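Local coordinates for laccase (Botrytis aclada, PDB 3SQR), which is a multicopper oxidase that oxidises phenolic substrates with dioxygen, probably acting in lignin degradation and detoxification of lignin-derived products, at residues Thr256-Glu259 / Gly260-Tyr263; Ile346-Asp350 / Ser351-Ala355. All coordinates share one frame; numbering follows the deposited sequence.

Interaction 1. Residues Thr256-Glu259 / Gly260-Tyr263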
ATOM      1  N   THR A 256     -16.678  13.785 -12.578  1.00 27.94           N
ATOM      2  CA  THR A 256     -17.112  14.658 -13.692  1.00 28.25           C
ATOM      3  C   THR A 256     -15.992  15.106 -14.549  1.00 29.50           C
ATOM      4  O   THR A 256     -14.984  15.632 -14.047  1.00 30.73           O
ATOM      5  CB  THR A 256     -17.832  15.847 -13.127  1.00 28.38           C
ATOM      6  OG1 THR A 256     -18.969  15.344 -12.464  1.00 32.11           O
ATOM      7  CG2 THR A 256     -18.261  16.812 -14.274  1.00 32.79           C
ATOM      8  N   PHE A 257     -16.136  14.933 -15.864  1.00 28.54           N
ATOM      9  CA  PHE A 257     -15.154  15.379 -16.787  1.00 29.52           C
ATOM     10  C   PHE A 257     -15.751  16.547 -17.618  1.00 32.26           C
ATOM     11  O   PHE A 257     -16.957  16.553 -17.951  1.00 31.53           O
ATOM     12  CB  PHE A 257     -14.736  14.318 -17.795  1.00 30.79           C
ATOM     13  CG  PHE A 257     -13.705  13.345 -17.337  1.00 29.13           C
ATOM     14  CD1 PHE A 257     -13.058  13.457 -16.092  1.00 31.14           C
ATOM     15  CD2 PHE A 257     -13.393  12.275 -18.138  1.00 28.19           C
ATOM     16  CE1 PHE A 257     -12.113  12.504 -15.736  1.00 30.28           C
ATOM     17  CE2 PHE A 257     -12.437  11.314 -17.765  1.00 30.30           C
ATOM     18  CZ  PHE A 257     -11.810  11.461 -16.564  1.00 28.49           C
ATOM     19  N   VAL A 258     -14.888  17.507 -17.876  1.00 31.69           N
ATOM     20  CA  VAL A 258     -15.079  18.578 -18.848  1.00 33.75           C
ATOM     21  C   VAL A 258     -14.371  18.212 -20.157  1.00 33.99           C
ATOM     22  O   VAL A 258     -13.197  17.885 -20.250  1.00 32.18           O
ATOM     23  CB  VAL A 258     -14.537  19.929 -18.322  1.00 32.28           C
ATOM     24  CG1 VAL A 258     -14.614  21.012 -19.508  1.00 35.43           C
ATOM     25  CG2 VAL A 258     -15.292  20.392 -17.098  1.00 33.26           C
ATOM     26  N   GLU A 259     -15.136  18.255 -21.233  1.00 34.13           N
ATOM     27  CA  GLU A 259     -14.671  17.772 -22.473  1.00 34.61           C
ATOM     28  C   GLU A 259     -13.360  18.493 -22.884  1.00 34.62           C
ATOM     29  O   GLU A 259     -13.243  19.693 -22.708  1.00 35.03           O
ATOM     30  CB  GLU A 259     -15.832  17.999 -23.494  1.00 35.23           C
ATOM     31  CG  GLU A 259     -15.449  17.621 -24.825  1.00 34.87           C
ATOM     32  CD  GLU A 259     -15.559  16.160 -25.155  1.00 34.89           C
ATOM     33  OE1 GLU A 259     -16.510  15.457 -24.754  1.00 40.28           O
ATOM     34  OE2 GLU A 259     -14.700  15.710 -25.904  1.00 38.06           O
ATOM     35  N   GLY A 260     -12.395  17.738 -23.387  1.00 34.94           N
ATOM     36  CA  GLY A 260     -11.081  18.245 -23.817  1.00 36.47           C
ATOM     37  C   GLY A 260     -10.057  18.433 -22.693  1.00 36.25           C
ATOM     38  O   GLY A 260      -8.914  18.738 -22.968  1.00 37.14           O
ATOM     39  N   THR A 261     -10.454  18.198 -21.445  1.00 35.27           N
ATOM     40  CA  THR A 261      -9.548  18.407 -20.304  1.00 33.23           C
ATOM     41  C   THR A 261      -8.750  17.104 -20.069  1.00 32.60           C
ATOM     42  O   THR A 261      -9.295  15.995 -20.209  1.00 31.82           O
ATOM     43  CB  THR A 261     -10.329  18.773 -19.051  1.00 33.76           C
ATOM     44  OG1 THR A 261     -11.120  19.951 -19.261  1.00 32.64           O
ATOM     45  CG2 THR A 261      -9.394  19.084 -17.834  1.00 30.63           C
ATOM     46  N   LYS A 262      -7.463  17.234 -19.722  1.00 30.23           N
ATOM     47  CA  LYS A 262      -6.673  16.060 -19.313  1.00 30.04           C
ATOM     48  C   LYS A 262      -6.632  16.011 -17.778  1.00 28.34           C
ATOM     49  O   LYS A 262      -6.306  17.005 -17.120  1.00 27.04           O
ATOM     50  CB  LYS A 262      -5.283  16.100 -19.886  1.00 30.33           C
ATOM     51  CG  LYS A 262      -5.210  15.947 -21.404  1.00 34.06           C
ATOM     52  CD  LYS A 262      -3.748  16.135 -21.766  1.00 34.95           C
ATOM     53  CE  LYS A 262      -3.469  15.940 -23.244  1.00 40.28           C
ATOM     54  NZ  LYS A 262      -2.055  16.379 -23.517  1.00 40.58           N
ATOM     55  N   TYR A 263      -6.980  14.854 -17.237  1.00 26.88           N
ATOM     56  CA  TYR A 263      -7.124  14.636 -15.798  1.00 27.17           C
ATOM     57  C   TYR A 263      -6.098  13.616 -15.337  1.00 26.18           C
ATOM     58  O   TYR A 263      -5.916  12.593 -15.930  1.00 25.73           O
ATOM     59  CB  TYR A 263      -8.473  14.091 -15.446  1.00 28.58           C
ATOM     60  CG  TYR A 263      -9.552  15.071 -15.750  1.00 28.88           C
ATOM     61  CD1 TYR A 263      -9.895  16.024 -14.839  1.00 27.82           C
ATOM     62  CD2 TYR A 263     -10.249  15.020 -16.963  1.00 30.73           C
ATOM     63  CE1 TYR A 263     -10.840  16.970 -15.084  1.00 29.38           C
ATOM     64  CE2 TYR A 263     -11.242  15.954 -17.207  1.00 31.63           C
ATOM     65  CZ  TYR A 263     -11.539  16.913 -16.284  1.00 32.03           C
ATOM     66  OH  TYR A 263     -12.544  17.868 -16.487  1.00 32.07           O
TER
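Y263 lies against F257 and reaches back to the loop that precedes it. Its CG is anti to its own carbonyl carbon (chi1 -65°), which sends the ring toward 256-259. CB comes near F257 CE1. CG follows, also beside CE1. CD2 and CE2 carry the ring contact: each sits 3.3 Å from F257 CD1. The two rings form an offset stack. Their centroids are 4.3 Å apart and their planes only 4° from parallel. The two side chains come from opposite directions. Each ring puts an atom over the rim of the other: F257 CD1 over Y263, Y263 CD2 over F257. T261 CG2 lies over the opposite face of Y263, 3.4 Å above the ring plane. At the tip, OH accepts a nearly straight bond from V258 N (2.7 Å, N-H...O 168°), which comes in near the ring plane. OH also touches V258 CB. The stack holds one face, and the bond from V258 N anchors the hydroxyl end.

Between the two aromatic residues the chain reverses through a type II beta turn, V258 to T261. T261 N gives its hydrogen to V258 O (3.0 Å), and G260 takes the positive phi of the turn.

The loop joins strand 254-256 to strand 262-269, which belong to the two different sheets of this cupredoxin-like domain. A317 meets the turn through backbone bonds. V315 of strand 310-316 touches F257, and E195 and V197 of strand 195-205 touch Y263.

Interaction 2. Residues Ile346-Asp350 / Ser351-Ala355. With SO4 (sulfate ion), chain M.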
ATOM      1  N   ILE A 346     -19.294   5.915 -11.700  1.00 25.44           N
ATOM      2  CA  ILE A 346     -19.835   6.632 -12.839  1.00 26.84           C
ATOM      3  C   ILE A 346     -19.032   7.851 -13.155  1.00 26.47           C
ATOM      4  O   ILE A 346     -18.762   8.723 -12.279  1.00 26.26           O
ATOM      5  CB  ILE A 346     -21.318   7.094 -12.558  1.00 27.55           C
ATOM      6  CG1 ILE A 346     -22.212   5.912 -12.288  1.00 29.40           C
ATOM      7  CG2 ILE A 346     -21.815   7.887 -13.727  1.00 26.98           C
ATOM      8  CD1 ILE A 346     -23.649   6.306 -11.829  1.00 28.70           C
ATOM      9  N   LEU A 347     -18.616   7.929 -14.429  1.00 26.26           N
ATOM     10  CA  LEU A 347     -18.030   9.067 -15.022  1.00 26.03           C
ATOM     11  C   LEU A 347     -19.133   9.824 -15.792  1.00 27.07           C
ATOM     12  O   LEU A 347     -19.823   9.195 -16.558  1.00 26.76           O
ATOM     13  CB  LEU A 347     -17.000   8.628 -16.029  1.00 26.22           C
ATOM     14  CG  LEU A 347     -16.314   9.789 -16.753  1.00 26.98           C
ATOM     15  CD1 LEU A 347     -15.395  10.535 -15.815  1.00 32.84           C
ATOM     16  CD2 LEU A 347     -15.539   9.245 -17.932  1.00 27.67           C
ATOM     17  N   ARG A 348     -19.269  11.107 -15.527  1.00 27.33           N
ATOM     18  CA  ARG A 348     -20.262  11.989 -16.219  1.00 29.24           C
ATOM     19  C   ARG A 348     -19.545  13.119 -16.893  1.00 30.68           C
ATOM     20  O   ARG A 348     -18.650  13.759 -16.315  1.00 29.85           O
ATOM     21  CB  ARG A 348     -21.232  12.553 -15.220  1.00 29.04           C
ATOM     22  CG  ARG A 348     -21.958  11.501 -14.414  1.00 30.58           C
ATOM     23  CD  ARG A 348     -23.111  12.169 -13.713  1.00 32.78           C
ATOM     24  NE  ARG A 348     -23.820  11.314 -12.812  1.00 34.06           N
ATOM     25  CZ  ARG A 348     -24.609  10.318 -13.187  1.00 34.97           C
ATOM     26  NH1 ARG A 348     -24.795  10.022 -14.469  1.00 36.58           N
ATOM     27  NH2 ARG A 348     -25.215   9.612 -12.264  1.00 34.72           N
ATOM     28  N   TYR A 349     -19.959  13.429 -18.125  1.00 31.40           N
ATOM     29  CA  TYR A 349     -19.502  14.655 -18.780  1.00 31.71           C
ATOM     30  C   TYR A 349     -20.477  15.761 -18.511  1.00 32.95           C
ATOM     31  O   TYR A 349     -20.192  16.935 -18.762  1.00 34.92           O
ATOM     32  CB  TYR A 349     -19.353  14.424 -20.280  1.00 32.16           C
ATOM     33  CG  TYR A 349     -18.054  13.791 -20.752  1.00 29.37           C
ATOM     34  CD1 TYR A 349     -17.776  12.452 -20.496  1.00 31.00           C
ATOM     35  CD2 TYR A 349     -17.094  14.534 -21.418  1.00 28.49           C
ATOM     36  CE1 TYR A 349     -16.612  11.876 -20.921  1.00 30.75           C
ATOM     37  CE2 TYR A 349     -15.914  13.942 -21.882  1.00 30.10           C
ATOM     38  CZ  TYR A 349     -15.683  12.623 -21.605  1.00 29.25           C
ATOM     39  OH  TYR A 349     -14.575  11.989 -22.029  1.00 32.67           O
ATOM     40  N   ASP A 350     -21.642  15.394 -18.024  1.00 33.93           N
ATOM     41  CA  ASP A 350     -22.612  16.367 -17.609  1.00 36.58           C
ATOM     42  C   ASP A 350     -23.057  15.971 -16.213  1.00 37.03           C
ATOM     43  O   ASP A 350     -23.782  14.990 -16.020  1.00 37.06           O
ATOM     44  CB  ASP A 350     -23.787  16.374 -18.601  1.00 37.57           C
ATOM     45  CG  ASP A 350     -24.936  17.261 -18.141  1.00 41.40           C
ATOM     46  OD1 ASP A 350     -24.808  17.950 -17.102  1.00 42.59           O
ATOM     47  OD2 ASP A 350     -25.987  17.257 -18.839  1.00 47.71           O
ATOM     48  N   SER A 351     -22.636  16.775 -15.251  1.00 39.10           N
ATOM     49  CA  SER A 351     -22.789  16.487 -13.813  1.00 40.30           C
ATOM     50  C   SER A 351     -24.244  16.517 -13.370  1.00 41.71           C
ATOM     51  O   SER A 351     -24.581  16.005 -12.290  1.00 41.04           O
ATOM     52  CB  SER A 351     -21.958  17.464 -12.952  1.00 40.63           C
ATOM     53  OG  SER A 351     -22.338  18.840 -13.108  1.00 42.51           O
ATOM     54  N   SER A 352     -25.089  17.138 -14.200  1.00 42.14           N
ATOM     55  CA  SER A 352     -26.504  17.210 -13.917  1.00 42.39           C
ATOM     56  C   SER A 352     -27.228  15.946 -14.370  1.00 41.83           C
ATOM     57  O   SER A 352     -28.370  15.728 -13.986  1.00 43.60           O
ATOM     58  CB  SER A 352     -27.088  18.476 -14.553  1.00 41.96           C
ATOM     59  OG  SER A 352     -27.332  18.229 -15.913  1.00 46.15           O
ATOM     60  N   SER A 353     -26.583  15.082 -15.147  1.00 41.16           N
ATOM     61  CA  SER A 353     -27.180  13.797 -15.461  1.00 41.12           C
ATOM     62  C   SER A 353     -27.267  12.993 -14.164  1.00 42.32           C
ATOM     63  O   SER A 353     -26.345  13.000 -13.325  1.00 42.91           O
ATOM     64  CB  SER A 353     -26.388  13.012 -16.496  1.00 40.77           C
ATOM     65  OG  SER A 353     -27.108  11.848 -16.899  1.00 38.48           O
ATOM     66  N   ILE A 354     -28.389  12.315 -14.011  1.00 42.47           N
ATOM     67  CA  ILE A 354     -28.604  11.378 -12.933  1.00 43.10           C
ATOM     68  C   ILE A 354     -28.766   9.957 -13.472  1.00 42.21           C
ATOM     69  O   ILE A 354     -28.962   9.038 -12.707  1.00 43.47           O
ATOM     70  CB  ILE A 354     -29.814  11.769 -12.111  1.00 44.13           C
ATOM     71  CG1 ILE A 354     -31.021  12.080 -13.052  1.00 46.34           C
ATOM     72  CG2 ILE A 354     -29.442  12.953 -11.228  1.00 44.13           C
ATOM     73  CD1 ILE A 354     -32.370  11.919 -12.387  1.00 48.34           C
ATOM     74  N   ALA A 355     -28.642   9.783 -14.788  1.00 42.04           N
ATOM     75  CA  ALA A 355     -28.742   8.472 -15.454  1.00 41.17           C
ATOM     76  C   ALA A 355     -27.568   7.537 -15.173  1.00 40.83           C
ATOM     77  O   ALA A 355     -26.411   7.944 -15.221  1.00 40.75           O
ATOM     78  CB  ALA A 355     -28.861   8.665 -16.955  1.00 40.14           C
TER
HETATM   79  S   SO4 M 562     -24.177  11.912  -9.093  0.50 43.89           S
HETATM   80  O1  SO4 M 562     -25.431  12.417  -8.554  0.50 41.56           O
HETATM   81  O2  SO4 M 562     -23.272  11.673  -7.963  0.50 38.65           O
HETATM   82  O3  SO4 M 562     -24.383  10.654  -9.791  0.50 37.56           O
HETATM   83  O4  SO4 M 562     -23.613  12.918 -10.009  0.50 36.34           O
HETATM   84  O   HOH W   1     -26.994   7.264 -11.717  1.00 39.49           O
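D350 meets S352 and S353 where the chain leaves strand 344-348, in a type I beta turn from D350 to S353. The turn bond is S353 N to D350 O, 2.9 Å.

The carboxylate adds two more hydrogen bonds. D350 CG is anti to the backbone N (chi1 173°), which brings OD1 over the turn. There it accepts from S352 N and S352 OG, both from the same face of the carboxylate plane. D350 to S352 is thus an Asx turn, with the serine hydroxyl as a second donor. S353 OG has its own partner in N323.

Polar contacts of R348 form the next group. Its chain is extended from CG to NE. A sulfate, probably from the crystallisation liquor, lies at the guanidinium edge. NE and NH2 both bond to its O3, and NE also reaches O4. K251 binds the same anion. A water bridges NH2 to I354 O.

Each face of the guanidinium has a neighbour. I346 CG2 sits over the centre of one, 3.7 Å above it. S353 O lies over the other, toward the rim.

R348 NH1 gives A355 O an almost straight bond in the guanidinium plane, 2.7 Å at 178°.

How the interactions relate
Both contacts are local, and they lie side by side and touch. Interaction 1 is partly buried: F257 and Y263 lie inside while its turn is largely exposed. Interaction 2 is a surface contact, with R348 as its buried member. Strands 254-256 and 344-348 are parallel neighbours in one sheet, and the chain leaves each strand here. F257 N probably bonds to R348 O (2.8 Å), F257 CD2 packs on L347 CD1, and E259 touches Y349. The chemistry differs with place. Aromatic stacking dominates 256-263, which crosses to the other sheet. In 346-355, which enters a long loop, the contacts are polar: the D350 turn, and an arginine shared by a carbonyl, a water and a sulfate.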